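Local coordinates for nucleoside hydrolase, putative (PDB 3FZ0), which belongs to the nucleoside hydrolase family and holds a calcium ion in an alpha/beta fold built around a largely parallel sheet, at residues B[127-131]-B[151-156]; B[202-207]-B[335-340]; B[284-289]-B[343-348]. The protein carries 2 engineered substitutions. All coordinates share one frame; numbering follows the deposited sequence.

Overall arrangement
All three contacts are buried and belong to one alpha/beta fold. Contacts 1 and 2 reach the same sheet: contact 1 sets a loop against strand 127-133 by a backbone bond, a bridging water and leucine packing, whereas contact 2 joins two neighbouring parallel strands through main-chain and side-chain amide bonds. Contact 3, nearest the centre of the chain, is almost wholly apolar, as suits a helix packed against the end of a strand and the helix that follows it. Contacts 2 and 3 share strand 337-343 and touch where V206 packs on V285, A286 and V289. Contact 1 stands apart from both, about 20 Å from contact 3 between centres.

Contact 1: B[127-131]-B[151-156]; sequences VVYQL and FSKLGT
Y129 and L154 bring the two backbones together, their CA atoms 5.1 Å apart, and Y129 O accepts a hydrogen bond from G155 N at 2.9 Å. The pairing lies within a beta-alpha-beta crossover: strand 127-133 leads through helix 138-146 into segment 151-156, a 3-10 turn running into a loop, which passes back beside that strand before the parallel strand 162-165. G155 turns the loop with a positive phi of 83°, an angle that a residue with a CB would adopt less readily. A water secures the same turn, accepting from Y129 N and donating to K153 O and G155 O, satisfying all three.

L154 supplies most of the apolar grip. Its chi1 of -64° brings the branch to the strand, and chi2 of 167° then divides the methyls: CD2 lies 3.8 Å from Y129 CB, and CD1 4.0 Å from L131 CB. A branched aliphatic chain suits this place because it spans two positions of the strand at once. L131 extends to F151, whose ring also packs on helices 110-120 and 138-146; the L131 methyl CD1 meets that ring at its edge, 4.1 Å from F151 CE2. At the other end, V128 CG2 rests 3.5 Å from T156 OG1.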
loop_
_atom_site.group_PDB
_atom_site.type_symbol
_atom_site.label_atom_id
_atom_site.label_comp_id
_atom_site.label_asym_id
_atom_site.label_seq_id
_atom_site.Cartn_x
_atom_site.Cartn_y
_atom_site.Cartn_z
ATOM N N VAL B 127 7.114 -33.502 -29.110
ATOM C CA VAL B 127 7.094 -32.051 -29.326
ATOM C C VAL B 127 6.538 -31.356 -28.098
ATOM O O VAL B 127 5.423 -31.659 -27.624
ATOM C CB VAL B 127 6.225 -31.618 -30.557
ATOM C CG1 VAL B 127 6.110 -30.092 -30.620
ATOM C CG2 VAL B 127 6.776 -32.170 -31.871
ATOM N N VAL B 128 7.297 -30.412 -27.583
ATOM C CA VAL B 128 6.880 -29.697 -26.403
ATOM C C VAL B 128 7.047 -28.199 -26.667
ATOM O O VAL B 128 8.063 -27.741 -27.239
ATOM C CB VAL B 128 7.630 -30.196 -25.130
ATOM C CG1 VAL B 128 9.071 -29.667 -25.075
ATOM C CG2 VAL B 128 6.896 -29.783 -23.896
ATOM N N TYR B 129 6.028 -27.442 -26.285
ATOM C CA TYR B 129 6.047 -26.004 -26.464
ATOM C C TYR B 129 6.405 -25.343 -25.150
ATOM O O TYR B 129 5.920 -25.766 -24.095
ATOM C CB TYR B 129 4.684 -25.509 -26.925
ATOM C CG TYR B 129 4.309 -25.979 -28.304
ATOM C CD1 TYR B 129 3.902 -27.295 -28.541
ATOM C CD2 TYR B 129 4.328 -25.103 -29.386
ATOM C CE1 TYR B 129 3.536 -27.725 -29.837
ATOM C CE2 TYR B 129 3.957 -25.527 -30.685
ATOM C CZ TYR B 129 3.582 -26.830 -30.907
ATOM O OH TYR B 129 3.221 -27.245 -32.194
ATOM N N GLN B 130 7.256 -24.314 -25.213
ATOM C CA GLN B 130 7.678 -23.568 -24.025
ATOM C C GLN B 130 7.631 -22.068 -24.302
ATOM O O GLN B 130 7.882 -21.621 -25.440
ATOM C CB GLN B 130 9.104 -23.965 -23.623
ATOM C CG GLN B 130 9.244 -25.384 -23.175
ATOM C CD GLN B 130 10.653 -25.739 -22.763
ATOM O OE1 GLN B 130 11.521 -25.968 -23.605
ATOM N NE2 GLN B 130 10.889 -25.810 -21.460
ATOM N N LEU B 131 7.286 -21.303 -23.270
ATOM C CA LEU B 131 7.269 -19.864 -23.372
ATOM C C LEU B 131 8.376 -19.421 -22.468
ATOM O O LEU B 131 8.405 -19.811 -21.306
ATOM C CB LEU B 131 5.935 -19.302 -22.888
ATOM C CG LEU B 131 5.518 -17.845 -23.187
ATOM C CD1 LEU B 131 4.148 -17.606 -22.630
ATOM C CD2 LEU B 131 6.445 -16.825 -22.603
ATOM N N PHE B 151 -3.172 -22.219 -22.027
ATOM C CA PHE B 151 -1.818 -22.248 -21.461
ATOM C C PHE B 151 -1.393 -23.595 -20.902
ATOM O O PHE B 151 -0.216 -23.818 -20.640
ATOM C CB PHE B 151 -1.618 -21.121 -20.471
ATOM C CG PHE B 151 -1.399 -19.803 -21.137
ATOM C CD1 PHE B 151 -2.484 -19.054 -21.629
ATOM C CD2 PHE B 151 -0.104 -19.317 -21.334
ATOM C CE1 PHE B 151 -2.258 -17.829 -22.285
ATOM C CE2 PHE B 151 0.104 -18.119 -21.980
ATOM C CZ PHE B 151 -0.960 -17.373 -22.443
ATOM N N SER B 152 -2.347 -24.507 -20.777
ATOM C CA SER B 152 -2.045 -25.853 -20.331
ATOM C C SER B 152 -1.377 -26.642 -21.468
ATOM O O SER B 152 -0.858 -27.729 -21.235
ATOM C CB SER B 152 -3.325 -26.554 -19.864
ATOM O OG SER B 152 -4.094 -26.892 -20.991
ATOM N N LYS B 153 -1.411 -26.103 -22.689
ATOM C CA LYS B 153 -0.751 -26.746 -23.824
ATOM C C LYS B 153 0.772 -26.638 -23.752
ATOM O O LYS B 153 1.473 -27.325 -24.481
ATOM C CB LYS B 153 -1.261 -26.202 -25.167
ATOM C CG LYS B 153 -2.711 -26.581 -25.523
ATOM C CD LYS B 153 -2.701 -26.867 -26.985
ATOM C CE LYS B 153 -4.034 -26.740 -27.646
ATOM N NZ LYS B 153 -3.778 -26.596 -29.134
ATOM N N LEU B 154 1.272 -25.761 -22.889
ATOM C CA LEU B 154 2.723 -25.571 -22.685
ATOM C C LEU B 154 3.269 -26.576 -21.679
ATOM O O LEU B 154 2.636 -26.853 -20.642
ATOM C CB LEU B 154 3.023 -24.162 -22.189
ATOM C CG LEU B 154 2.698 -23.002 -23.126
ATOM C CD1 LEU B 154 2.747 -21.704 -22.402
ATOM C CD2 LEU B 154 3.629 -22.934 -24.309
ATOM N N GLY B 155 4.418 -27.141 -22.006
ATOM C CA GLY B 155 5.162 -27.994 -21.118
ATOM C C GLY B 155 4.681 -29.409 -21.108
ATOM O O GLY B 155 3.877 -29.814 -21.940
ATOM N N THR B 156 5.181 -30.155 -20.130
ATOM C CA THR B 156 4.837 -31.550 -19.916
ATOM C C THR B 156 4.598 -31.648 -18.414
ATOM O O THR B 156 4.666 -30.619 -17.719
ATOM C CB THR B 156 6.004 -32.433 -20.418
ATOM O OG1 THR B 156 5.978 -32.455 -21.856
ATOM C CG2 THR B 156 5.910 -33.850 -19.931
HETATM O O HOH W 1 3.937 -28.949 -25.019
#

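Contact 2: B[202-207]-B[335-340]; sequences PVQLVN and RNCNVI
V203, Q204 and L205 pair in parallel with C337, N338 and V339, the strand axes 25° apart, and the short, straight bonds lie in the middle of the ladder. There N338 N donates to V203 O at 2.8 Å, and N338 O takes L205 N at 2.9 Å. The side chains add bonds of their own. N338 ND2 donates to Q204 OE1 at 2.8 Å in an almost straight bond; OE1 lies in the amide plane of N338, while the two amide planes stand 53° apart. Q204 is bent at chi2 (-66°), folding its amide back so that NE2 can reach P202 O from above the carbonyl plane. Asparagine and glutamine suit this face because each amide can donate and accept; N338 OD1 has a further partner in S299. On the opposite face L205 CB presses on C337 SG at 3.6 Å.

Toward P202 and R335 the contact loosens. The bond from V203 N to N336 O is weak at 3.3 Å, P202 and R335 are partly exposed, and the guanidinium of R335 turns away to a salt bridge with E325. On the side facing strand 296-306, N336 and C337 form a classic beta bulge opposite T302. At the far end I340 N makes only a weak bond to L205 O, but I340 CG1 packs 3.5 Å from L205 O and 4.1 Å from V206 CG2. N207 ND2 reaches I340 O at 3.0 Å, while N207 OD1 accepts from V210 N as the N-cap of helix 208-212. Strands 203-206 and 337-343, the first followed at once by that helix, are thus parallel neighbours in the mixed, mainly parallel central sheet of the nucleoside hydrolase fold.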
loop_
_atom_site.group_PDB
_atom_site.type_symbol
_atom_site.label_atom_id
_atom_site.label_comp_id
_atom_site.label_asym_id
_atom_site.label_seq_id
_atom_site.Cartn_x
_atom_site.Cartn_y
_atom_site.Cartn_z
ATOM N N PRO B 202 5.195 -25.906 -12.276
ATOM C CA PRO B 202 5.393 -24.583 -11.668
ATOM C C PRO B 202 6.227 -23.680 -12.568
ATOM O O PRO B 202 7.132 -24.165 -13.248
ATOM C CB PRO B 202 6.206 -24.895 -10.406
ATOM C CG PRO B 202 5.858 -26.334 -10.099
ATOM C CD PRO B 202 5.594 -27.011 -11.384
ATOM N N VAL B 203 5.912 -22.385 -12.556
ATOM C CA VAL B 203 6.714 -21.338 -13.205
ATOM C C VAL B 203 8.155 -21.477 -12.708
ATOM O O VAL B 203 8.370 -21.632 -11.499
ATOM C CB VAL B 203 6.178 -19.930 -12.806
ATOM C CG1 VAL B 203 7.020 -18.798 -13.436
ATOM C CG2 VAL B 203 4.677 -19.780 -13.125
ATOM N N GLN B 204 9.131 -21.455 -13.616
ATOM C CA GLN B 204 10.554 -21.412 -13.238
ATOM C C GLN B 204 11.027 -19.969 -13.169
ATOM O O GLN B 204 11.001 -19.238 -14.177
ATOM C CB GLN B 204 11.418 -22.182 -14.237
ATOM C CG GLN B 204 10.901 -23.588 -14.538
ATOM C CD GLN B 204 10.973 -24.507 -13.348
ATOM O OE1 GLN B 204 12.059 -24.770 -12.837
ATOM N NE2 GLN B 204 9.811 -24.996 -12.879
ATOM N N LEU B 205 11.451 -19.548 -11.981
ATOM C CA LEU B 205 11.832 -18.152 -11.767
ATOM C C LEU B 205 13.337 -17.983 -11.897
ATOM O O LEU B 205 14.098 -18.251 -10.955
ATOM C CB LEU B 205 11.325 -17.644 -10.406
ATOM C CG LEU B 205 11.485 -16.155 -10.071
ATOM C CD1 LEU B 205 10.397 -15.203 -10.652
ATOM C CD2 LEU B 205 11.601 -15.976 -8.529
ATOM N N VAL B 206 13.785 -17.543 -13.061
ATOM C CA VAL B 206 15.201 -17.253 -13.238
ATOM C C VAL B 206 15.450 -15.804 -12.781
ATOM O O VAL B 206 15.241 -14.825 -13.529
ATOM C CB VAL B 206 15.654 -17.570 -14.652
ATOM C CG1 VAL B 206 17.190 -17.362 -14.811
ATOM C CG2 VAL B 206 15.216 -19.031 -15.012
ATOM N N ASN B 207 15.865 -15.697 -11.520
ATOM C CA ASN B 207 15.938 -14.420 -10.826
ATOM C C ASN B 207 17.304 -13.795 -10.984
ATOM O O ASN B 207 18.264 -14.452 -11.415
ATOM C CB ASN B 207 15.622 -14.597 -9.333
ATOM C CG ASN B 207 16.403 -15.730 -8.714
ATOM O OD1 ASN B 207 17.548 -15.566 -8.298
ATOM N ND2 ASN B 207 15.804 -16.913 -8.699
ATOM N N ARG B 335 2.430 -24.672 -3.910
ATOM C CA ARG B 335 3.789 -24.535 -4.465
ATOM C C ARG B 335 3.733 -24.227 -5.960
ATOM O O ARG B 335 3.749 -25.140 -6.813
ATOM C CB ARG B 335 4.618 -25.787 -4.191
ATOM C CG ARG B 335 5.029 -25.901 -2.788
ATOM C CD ARG B 335 5.872 -27.113 -2.466
ATOM N NE ARG B 335 5.768 -27.369 -1.021
ATOM C CZ ARG B 335 6.460 -26.729 -0.078
ATOM N NH1 ARG B 335 7.354 -25.794 -0.419
ATOM N NH2 ARG B 335 6.269 -27.035 1.215
ATOM N N ASN B 336 3.666 -22.937 -6.273
ATOM C CA ASN B 336 3.430 -22.480 -7.633
ATOM C C ASN B 336 4.658 -22.065 -8.392
ATOM O O ASN B 336 4.553 -21.755 -9.578
ATOM C CB ASN B 336 2.456 -21.301 -7.633
ATOM C CG ASN B 336 3.033 -20.053 -6.965
ATOM O OD1 ASN B 336 3.951 -20.132 -6.163
ATOM N ND2 ASN B 336 2.461 -18.900 -7.274
ATOM N N CYS B 337 5.808 -22.039 -7.730
ATOM C CA CYS B 337 7.004 -21.475 -8.349
ATOM C C CYS B 337 8.304 -22.168 -7.931
ATOM O O CYS B 337 8.534 -22.405 -6.748
ATOM C CB CYS B 337 7.061 -19.994 -8.036
ATOM S SG CYS B 337 8.540 -19.140 -8.614
ATOM N N ASN B 338 9.135 -22.507 -8.912
ATOM C CA ASN B 338 10.454 -23.080 -8.659
ATOM C C ASN B 338 11.501 -21.980 -8.740
ATOM O O ASN B 338 11.769 -21.450 -9.809
ATOM C CB ASN B 338 10.754 -24.206 -9.643
ATOM C CG ASN B 338 11.939 -25.086 -9.212
ATOM O OD1 ASN B 338 12.179 -25.302 -8.020
ATOM N ND2 ASN B 338 12.680 -25.598 -10.198
ATOM N N VAL B 339 12.040 -21.604 -7.589
ATOM C CA VAL B 339 13.016 -20.518 -7.489
ATOM C C VAL B 339 14.368 -21.143 -7.789
ATOM O O VAL B 339 14.833 -21.972 -7.002
ATOM C CB VAL B 339 12.994 -19.871 -6.067
ATOM C CG1 VAL B 339 14.033 -18.786 -5.950
ATOM C CG2 VAL B 339 11.583 -19.328 -5.775
ATOM N N ILE B 340 14.959 -20.788 -8.937
ATOM C CA ILE B 340 16.251 -21.329 -9.349
ATOM C C ILE B 340 17.365 -20.629 -8.540
ATOM O O ILE B 340 17.460 -19.397 -8.571
ATOM C CB ILE B 340 16.503 -21.099 -10.859
ATOM C CG1 ILE B 340 15.266 -21.463 -11.719
ATOM C CG2 ILE B 340 17.773 -21.803 -11.302
ATOM C CD1 ILE B 340 14.799 -22.922 -11.651
#

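Contact 3: B[284-289]-B[343-348]; sequences AVAVLV and VDNEMF
L288 N bonds to A284 O at 3.0 Å, and V289 N to V285 O at the same length; these successive helical bonds put A284, V285, L288 and V289 along the side of helix 282-291 that meets V343 and F348. This is a helix packed on the central sheet of an alpha/beta fold: helix 282-291 lies against strands 162-165 and 203-206 through A286, V289 and their neighbours, and here also meets the end of strand 337-343 and the start of helix 345-356. D283, a ligand of the calcium ion, immediately precedes A284.

F348 and L288 are the main pair. With CG anti to the backbone N (chi1 179°), the F348 ring reaches back to the first helix, where V285 CG2 sits over one face, 4.0 Å from the centroid and 22° off the normal, a CH-pi contact displaced toward the rim. A284 CB meets the ring at its edge, 3.7 Å from F348 CE1; the small methyl of alanine allows the aromatic edge to come close to the helix. L288 reaches across to the other helix, its CD2 3.8 Å from F348 CB.

D344 caps that second helix, accepting M347 N on OD1 at 3.1 Å, the donor standing well out of the carboxylate plane. Beside it V343 forms a second cluster: its CG2 touches both V285 CG1 and V289 CG2, the latter at 3.8 Å. Beta-branched valine suits this strand end, since it offers the helix two short, rigid methyls. The other methyl, V343 CG1, meets L288 CD2 at 4.0 Å.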
loop_
_atom_site.group_PDB
_atom_site.type_symbol
_atom_site.label_atom_id
_atom_site.label_comp_id
_atom_site.label_asym_id
_atom_site.label_seq_id
_atom_site.Cartn_x
_atom_site.Cartn_y
_atom_site.Cartn_z
ATOM N N ALA B 284 20.104 -14.795 -21.091
ATOM C CA ALA B 284 20.727 -15.992 -21.663
ATOM C C ALA B 284 20.652 -17.136 -20.675
ATOM O O ALA B 284 20.472 -18.299 -21.070
ATOM C CB ALA B 284 22.179 -15.730 -22.088
ATOM N N VAL B 285 20.765 -16.813 -19.385
ATOM C CA VAL B 285 20.680 -17.830 -18.339
ATOM C C VAL B 285 19.263 -18.447 -18.318
ATOM O O VAL B 285 19.076 -19.666 -18.172
ATOM C CB VAL B 285 21.133 -17.260 -16.939
ATOM C CG1 VAL B 285 21.027 -18.306 -15.820
ATOM C CG2 VAL B 285 22.558 -16.752 -16.984
ATOM N N ALA B 286 18.253 -17.607 -18.492
ATOM C CA ALA B 286 16.877 -18.075 -18.496
ATOM C C ALA B 286 16.629 -19.011 -19.692
ATOM O O ALA B 286 16.068 -20.103 -19.522
ATOM C CB ALA B 286 15.906 -16.876 -18.516
ATOM N N VAL B 287 17.024 -18.589 -20.901
ATOM C CA VAL B 287 16.936 -19.480 -22.077
ATOM C C VAL B 287 17.660 -20.819 -21.833
ATOM O O VAL B 287 17.121 -21.876 -22.168
ATOM C CB VAL B 287 17.412 -18.806 -23.421
ATOM C CG1 VAL B 287 17.469 -19.806 -24.545
ATOM C CG2 VAL B 287 16.451 -17.655 -23.797
ATOM N N LEU B 288 18.839 -20.787 -21.218
ATOM C CA LEU B 288 19.531 -22.027 -20.890
ATOM C C LEU B 288 18.712 -22.936 -19.958
ATOM O O LEU B 288 18.644 -24.169 -20.156
ATOM C CB LEU B 288 20.892 -21.728 -20.274
ATOM C CG LEU B 288 21.726 -22.957 -19.929
ATOM C CD1 LEU B 288 22.320 -23.500 -21.184
ATOM C CD2 LEU B 288 22.800 -22.538 -18.960
ATOM N N VAL B 289 18.085 -22.336 -18.948
ATOM C CA VAL B 289 17.278 -23.105 -18.010
ATOM C C VAL B 289 16.133 -23.795 -18.745
ATOM O O VAL B 289 15.833 -24.943 -18.463
ATOM C CB VAL B 289 16.798 -22.245 -16.826
ATOM C CG1 VAL B 289 15.676 -22.930 -16.043
ATOM C CG2 VAL B 289 17.970 -21.951 -15.900
ATOM N N VAL B 343 22.749 -22.244 -11.188
ATOM C CA VAL B 343 22.902 -22.695 -12.562
ATOM C C VAL B 343 24.340 -23.103 -12.848
ATOM O O VAL B 343 25.290 -22.468 -12.366
ATOM C CB VAL B 343 22.427 -21.626 -13.559
ATOM C CG1 VAL B 343 22.868 -21.937 -14.986
ATOM C CG2 VAL B 343 20.886 -21.529 -13.510
ATOM N N ASP B 344 24.487 -24.172 -13.637
ATOM C CA ASP B 344 25.789 -24.744 -14.012
ATOM C C ASP B 344 26.511 -23.748 -14.911
ATOM O O ASP B 344 26.137 -23.589 -16.071
ATOM C CB ASP B 344 25.553 -26.055 -14.745
ATOM C CG ASP B 344 26.821 -26.829 -15.006
ATOM O OD1 ASP B 344 27.890 -26.235 -15.292
ATOM O OD2 ASP B 344 26.746 -28.075 -14.949
ATOM N N ASN B 345 27.508 -23.053 -14.361
ATOM C CA ASN B 345 28.272 -22.036 -15.126
ATOM C C ASN B 345 28.986 -22.619 -16.358
ATOM O O ASN B 345 28.960 -22.052 -17.430
ATOM C CB ASN B 345 29.293 -21.274 -14.262
ATOM C CG ASN B 345 29.820 -20.039 -14.969
ATOM O OD1 ASN B 345 29.027 -19.186 -15.411
ATOM N ND2 ASN B 345 31.144 -19.954 -15.138
ATOM N N GLU B 346 29.604 -23.771 -16.160
ATOM C CA GLU B 346 30.271 -24.514 -17.209
ATOM C C GLU B 346 29.336 -24.780 -18.424
ATOM O O GLU B 346 29.724 -24.515 -19.557
ATOM C CB GLU B 346 30.836 -25.798 -16.605
ATOM C CG GLU B 346 31.894 -26.501 -17.442
ATOM C CD GLU B 346 32.940 -27.239 -16.563
ATOM O OE1 GLU B 346 33.000 -26.971 -15.319
ATOM O OE2 GLU B 346 33.726 -28.067 -17.130
ATOM N N MET B 347 28.098 -25.240 -18.171
ATOM C CA MET B 347 27.137 -25.491 -19.253
ATOM C C MET B 347 26.717 -24.197 -19.928
ATOM O O MET B 347 26.487 -24.183 -21.144
ATOM C CB MET B 347 25.892 -26.206 -18.756
ATOM C CG MET B 347 25.973 -27.698 -18.749
ATOM S SD MET B 347 24.380 -28.463 -18.363
ATOM C CE MET B 347 23.332 -27.656 -19.516
ATOM N N PHE B 348 26.608 -23.125 -19.136
ATOM C CA PHE B 348 26.331 -21.793 -19.656
ATOM C C PHE B 348 27.409 -21.247 -20.637
ATOM O O PHE B 348 27.088 -20.792 -21.728
ATOM C CB PHE B 348 26.127 -20.820 -18.500
ATOM C CG PHE B 348 25.845 -19.405 -18.934
ATOM C CD1 PHE B 348 24.727 -19.115 -19.707
ATOM C CD2 PHE B 348 26.689 -18.366 -18.550
ATOM C CE1 PHE B 348 24.432 -17.806 -20.084
ATOM C CE2 PHE B 348 26.430 -17.038 -18.933
ATOM C CZ PHE B 348 25.304 -16.749 -19.697
#